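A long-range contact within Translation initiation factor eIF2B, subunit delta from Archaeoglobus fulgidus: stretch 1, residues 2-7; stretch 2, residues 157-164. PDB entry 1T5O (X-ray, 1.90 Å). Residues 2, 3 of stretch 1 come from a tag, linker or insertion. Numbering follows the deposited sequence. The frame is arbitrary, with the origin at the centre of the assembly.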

ATOM      1  N   SER A   2     -31.156   3.318  -0.246  1.00 40.79           N
ATOM      2  CA  SER A   2     -29.961   4.148  -0.600  1.00 39.53           C
ATOM      3  C   SER A   2     -30.139   4.872  -1.943  1.00 39.19           C
ATOM      4  O   SER A   2     -31.070   4.604  -2.698  1.00 39.69           O
ATOM      5  N   LEU A   3     -29.235   5.800  -2.218  1.00 37.42           N
ATOM      6  CA  LEU A   3     -29.265   6.582  -3.440  1.00 36.79           C
ATOM      7  C   LEU A   3     -28.487   5.929  -4.600  1.00 35.55           C
ATOM      8  O   LEU A   3     -27.555   5.169  -4.371  1.00 33.99           O
ATOM      9  N   ARG A   4     -28.887   6.213  -5.839  1.00 32.74           N
ATOM     10  CA  ARG A   4     -28.144   5.705  -6.990  1.00 32.22           C
ATOM     11  C   ARG A   4     -26.982   6.703  -7.037  1.00 30.70           C
ATOM     12  O   ARG A   4     -27.117   7.819  -6.535  1.00 29.92           O
ATOM     13  N   SER A   5     -25.859   6.326  -7.634  1.00 28.85           N
ATOM     14  CA  SER A   5     -24.695   7.223  -7.653  1.00 29.23           C
ATOM     15  C   SER A   5     -24.881   8.445  -8.554  1.00 27.91           C
ATOM     16  O   SER A   5     -24.214   9.463  -8.383  1.00 25.60           O
ATOM     17  N   ILE A   6     -25.777   8.324  -9.527  1.00 29.24           N
ATOM     18  CA  ILE A   6     -26.080   9.411 -10.452  1.00 29.44           C
ATOM     19  C   ILE A   6     -27.498   9.126 -10.947  1.00 32.16           C
ATOM     20  O   ILE A   6     -27.828   7.979 -11.292  1.00 30.76           O
ATOM     21  N   PHE A   7     -28.348  10.156 -10.946  1.00 31.77           N
ATOM     22  CA  PHE A   7     -29.734   9.982 -11.365  1.00 33.10           C
ATOM     23  C   PHE A   7     -30.419  11.292 -11.788  1.00 33.81           C
ATOM     24  O   PHE A   7     -29.838  12.374 -11.719  1.00 32.79           O
ATOM     25  N   GLY A 157     -18.305  -1.357  -6.536  1.00 21.86           N
ATOM     26  CA  GLY A 157     -19.588  -1.343  -5.870  1.00 21.54           C
ATOM     27  C   GLY A 157     -20.604  -0.407  -6.495  1.00 22.60           C
ATOM     28  O   GLY A 157     -20.509  -0.071  -7.678  1.00 20.46           O
ATOM     29  N   ARG A 158     -21.565   0.038  -5.683  1.00 23.32           N
ATOM     30  CA  ARG A 158     -22.643   0.889  -6.168  1.00 25.43           C
ATOM     31  C   ARG A 158     -22.232   2.323  -6.462  1.00 29.25           C
ATOM     32  O   ARG A 158     -22.970   3.055  -7.116  1.00 32.99           O
ATOM     33  N   LEU A 159     -21.064   2.742  -5.997  1.00 28.34           N
ATOM     34  CA  LEU A 159     -20.643   4.092  -6.307  1.00 29.57           C
ATOM     35  C   LEU A 159     -20.060   4.109  -7.730  1.00 31.12           C
ATOM     36  O   LEU A 159     -20.227   5.092  -8.462  1.00 31.99           O
ATOM     37  N   ALA A 160     -19.440   2.987  -8.124  1.00 30.10           N
ATOM     38  CA  ALA A 160     -18.810   2.815  -9.433  1.00 29.54           C
ATOM     39  C   ALA A 160     -19.817   2.456 -10.543  1.00 30.67           C
ATOM     40  O   ALA A 160     -19.474   2.418 -11.738  1.00 31.67           O
ATOM     41  N   THR A 161     -21.049   2.159 -10.153  1.00 27.81           N
ATOM     42  CA  THR A 161     -22.072   1.834 -11.126  1.00 28.07           C
ATOM     43  C   THR A 161     -23.235   2.758 -10.814  1.00 28.81           C
ATOM     44  O   THR A 161     -23.081   3.661  -9.991  1.00 29.61           O
ATOM     45  N   VAL A 162     -24.381   2.563 -11.461  1.00 29.95           N
ATOM     46  CA  VAL A 162     -25.551   3.402 -11.163  1.00 28.12           C
ATOM     47  C   VAL A 162     -26.072   2.942  -9.803  1.00 28.01           C
ATOM     48  O   VAL A 162     -26.442   3.764  -8.944  1.00 28.17           O
ATOM     49  N   ASP A 163     -26.085   1.622  -9.610  1.00 25.95           N
ATOM     50  CA  ASP A 163     -26.496   1.026  -8.345  1.00 25.93           C
ATOM     51  C   ASP A 163     -26.115  -0.475  -8.254  1.00 24.59           C
ATOM     52  O   ASP A 163     -25.814  -1.122  -9.263  1.00 25.92           O
ATOM     53  N   TRP A 164     -26.138  -0.993  -7.029  1.00 23.96           N
ATOM     54  CA  TRP A 164     -25.862  -2.398  -6.699  1.00 24.06           C
ATOM     55  C   TRP A 164     -24.394  -2.810  -6.739  1.00 23.55           C
ATOM     56  O   TRP A 164     -23.884  -3.406  -5.785  1.00 22.05           O
TER

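The contact between residues 2-7 and 157-164 is small, burying 410 Å² over both sides, and it is organised around Ser 5. This residue is buried, and its CA-to-CB bond points toward the second stretch. With chi1 at 69° (p), the hydroxyl is placed so that Ser 5 OG donates a hydrogen bond to Thr 161 O over 2.6 Å, while the backbone Ser 5 N donates to Val 162 O at 2.9 Å with an angle of 158°. One serine thus satisfies two successive carbonyls of the loop. Its methylene fits closely against the preceding turn, with Ser 5 CB 3.5 Å from Leu 159 O and 3.6 Å from Arg 158 O.

Next to this polar pair, Val 162 (chi1 t) supplies the main nonpolar surface. Its side chain leaves sideways and meets that of Arg 4, whose chi1 is m and whose remaining chi angles are all near 180°. The extended arginine chain brings Arg 4 CD to 3.4 Å from Val 162 CG1, and its CG lies 4.1 Å from Asp 163 CB. The aliphatic part of Arg 4 therefore packs along the loop, while its guanidinium reaches a polar partner elsewhere in the structure. Ile 6, t at both chi angles, starts sideways but its end leads away; the approach to Val 162 comes instead from the backbone, with Ile 6 O 4.1 Å from Val 162 CG1.

Arg 158 points toward the first stretch. Its chi1 is p, chi2 and chi3 are t, and chi4 turns to 78°, setting the guanidinium so that Ser 2 CB lies over one face, 3.8 Å from Arg 158 NH2. Both Ser 2 and Leu 3 come from the expression tag. Leu 3 directs its side chain away, with chi1 (-96°) and chi2 (24°) between wells, so it contributes mainly through its backbone.

Waters fill the gap between these tag residues and the loop. Water 4 donates to Leu 3 O at 2.7 Å and accepts from Arg 158 NH1 at 2.8 Å, bridging a direct separation of 3.7 Å between Leu 3 O and Arg 158 NH1. Ser 2, with chi1 p, places OG 2.6 Å from the oxygen of water 1, to which it is hydrogen-bonded; that water also lies 2.6 Å from Asp 163 OD1, linking the two side chains. Asp 163 (chi1 t) uses its other carboxylate oxygen for water 2, the water oxygen lying 2.9 Å from Asp 163 OD2 and 2.8 Å from Ser 2 O.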

ATOM      1  CB  SER A   2     -28.706   3.264  -0.640  1.00 37.70           C
ATOM      2  OG  SER A   2     -28.926   2.105  -1.428  1.00 37.54           O
ATOM      3  CB  LEU A   3     -28.655   7.958  -3.150  1.00 38.31           C
ATOM      4  CG  LEU A   3     -29.502   9.193  -2.814  1.00 40.78           C
ATOM      5  CD1 LEU A   3     -30.854   8.801  -2.229  1.00 41.29           C
ATOM      6  CD2 LEU A   3     -28.694  10.093  -1.864  1.00 40.70           C
ATOM      7  CB  ARG A   4     -28.965   5.798  -8.283  1.00 30.50           C
ATOM      8  CG  ARG A   4     -30.043   4.733  -8.435  1.00 28.97           C
ATOM      9  CD  ARG A   4     -30.615   4.819  -9.837  1.00 30.31           C
ATOM     10  NE  ARG A   4     -31.619   3.800 -10.120  1.00 30.59           N
ATOM     11  CZ  ARG A   4     -32.214   3.681 -11.301  1.00 33.25           C
ATOM     12  NH1 ARG A   4     -31.895   4.515 -12.291  1.00 31.38           N
ATOM     13  NH2 ARG A   4     -33.121   2.731 -11.498  1.00 33.51           N
ATOM     14  CB  SER A   5     -23.450   6.451  -8.096  1.00 28.44           C
ATOM     15  OG  SER A   5     -23.600   6.132  -9.450  1.00 30.89           O
ATOM     16  CB  ILE A   6     -25.073   9.453 -11.633  1.00 29.80           C
ATOM     17  CG1 ILE A   6     -25.472  10.550 -12.618  1.00 28.16           C
ATOM     18  CG2 ILE A   6     -25.022   8.102 -12.359  1.00 31.10           C
ATOM     19  CD1 ILE A   6     -24.463  10.728 -13.733  1.00 29.23           C
ATOM     20  CB  PHE A   7     -30.522   9.339 -10.218  1.00 32.16           C
ATOM     21  CG  PHE A   7     -30.369  10.069  -8.908  1.00 35.28           C
ATOM     22  CD1 PHE A   7     -29.202   9.935  -8.153  1.00 35.44           C
ATOM     23  CD2 PHE A   7     -31.367  10.920  -8.448  1.00 35.44           C
ATOM     24  CE1 PHE A   7     -29.031  10.633  -6.966  1.00 35.56           C
ATOM     25  CE2 PHE A   7     -31.208  11.625  -7.261  1.00 36.02           C
ATOM     26  CZ  PHE A   7     -30.038  11.481  -6.518  1.00 37.12           C
ATOM     27  CB  ARG A 158     -23.846   0.854  -5.190  1.00 25.44           C
ATOM     28  CG  ARG A 158     -23.605   1.416  -3.762  1.00 24.97           C
ATOM     29  CD  ARG A 158     -24.929   1.320  -2.983  1.00 28.92           C
ATOM     30  NE  ARG A 158     -24.906   1.774  -1.588  1.00 29.31           N
ATOM     31  CZ  ARG A 158     -24.923   3.044  -1.192  1.00 29.55           C
ATOM     32  NH1 ARG A 158     -24.947   4.031  -2.076  1.00 30.89           N
ATOM     33  NH2 ARG A 158     -24.966   3.325   0.108  1.00 31.32           N
ATOM     34  CB  LEU A 159     -19.620   4.590  -5.272  1.00 28.53           C
ATOM     35  CG  LEU A 159     -20.220   4.849  -3.878  1.00 29.31           C
ATOM     36  CD1 LEU A 159     -19.113   5.162  -2.867  1.00 29.31           C
ATOM     37  CD2 LEU A 159     -21.231   5.994  -3.952  1.00 27.99           C
ATOM     38  CB  ALA A 160     -17.737   1.732  -9.334  1.00 27.87           C
ATOM     39  CB  THR A 161     -22.483   0.354 -11.013  1.00 26.19           C
ATOM     40  OG1 THR A 161     -22.933   0.076  -9.682  1.00 27.64           O
ATOM     41  CG2 THR A 161     -21.298  -0.542 -11.329  1.00 25.19           C
ATOM     42  CB  VAL A 162     -26.656   3.256 -12.235  1.00 29.43           C
ATOM     43  CG1 VAL A 162     -27.930   3.927 -11.763  1.00 27.36           C
ATOM     44  CG2 VAL A 162     -26.198   3.902 -13.546  1.00 31.91           C
ATOM     45  CB  ASP A 163     -28.013   1.205  -8.146  1.00 25.43           C
ATOM     46  CG  ASP A 163     -28.426   1.192  -6.670  1.00 28.57           C
ATOM     47  OD1 ASP A 163     -27.539   1.197  -5.788  1.00 26.90           O
ATOM     48  OD2 ASP A 163     -29.653   1.192  -6.393  1.00 27.57           O
ATOM     49  CB  TRP A 164     -26.677  -3.336  -7.598  1.00 23.51           C
ATOM     50  CG  TRP A 164     -26.925  -4.677  -6.942  1.00 23.19           C
ATOM     51  CD1 TRP A 164     -26.357  -5.882  -7.272  1.00 24.05           C
ATOM     52  CD2 TRP A 164     -27.813  -4.941  -5.839  1.00 25.49           C
ATOM     53  NE1 TRP A 164     -26.842  -6.873  -6.447  1.00 21.07           N
ATOM     54  CE2 TRP A 164     -27.738  -6.317  -5.562  1.00 24.44           C
ATOM     55  CE3 TRP A 164     -28.672  -4.135  -5.065  1.00 27.45           C
ATOM     56  CZ2 TRP A 164     -28.491  -6.916  -4.539  1.00 24.56           C
ATOM     57  CZ3 TRP A 164     -29.419  -4.729  -4.048  1.00 27.51           C
ATOM     58  CH2 TRP A 164     -29.322  -6.108  -3.797  1.00 27.09           C
TER
HETATM   59  O   HOH W   1     -28.244   2.788  -3.887  1.00 32.73           O
HETATM   60  O   HOH W   2     -31.158   3.280  -5.167  1.00 50.32           O
HETATM   61  O   HOH W   3     -26.563   6.343  -0.165  1.00 17.45           O
HETATM   62  O   HOH W   4     -25.032   4.249  -4.829  1.00 27.16           O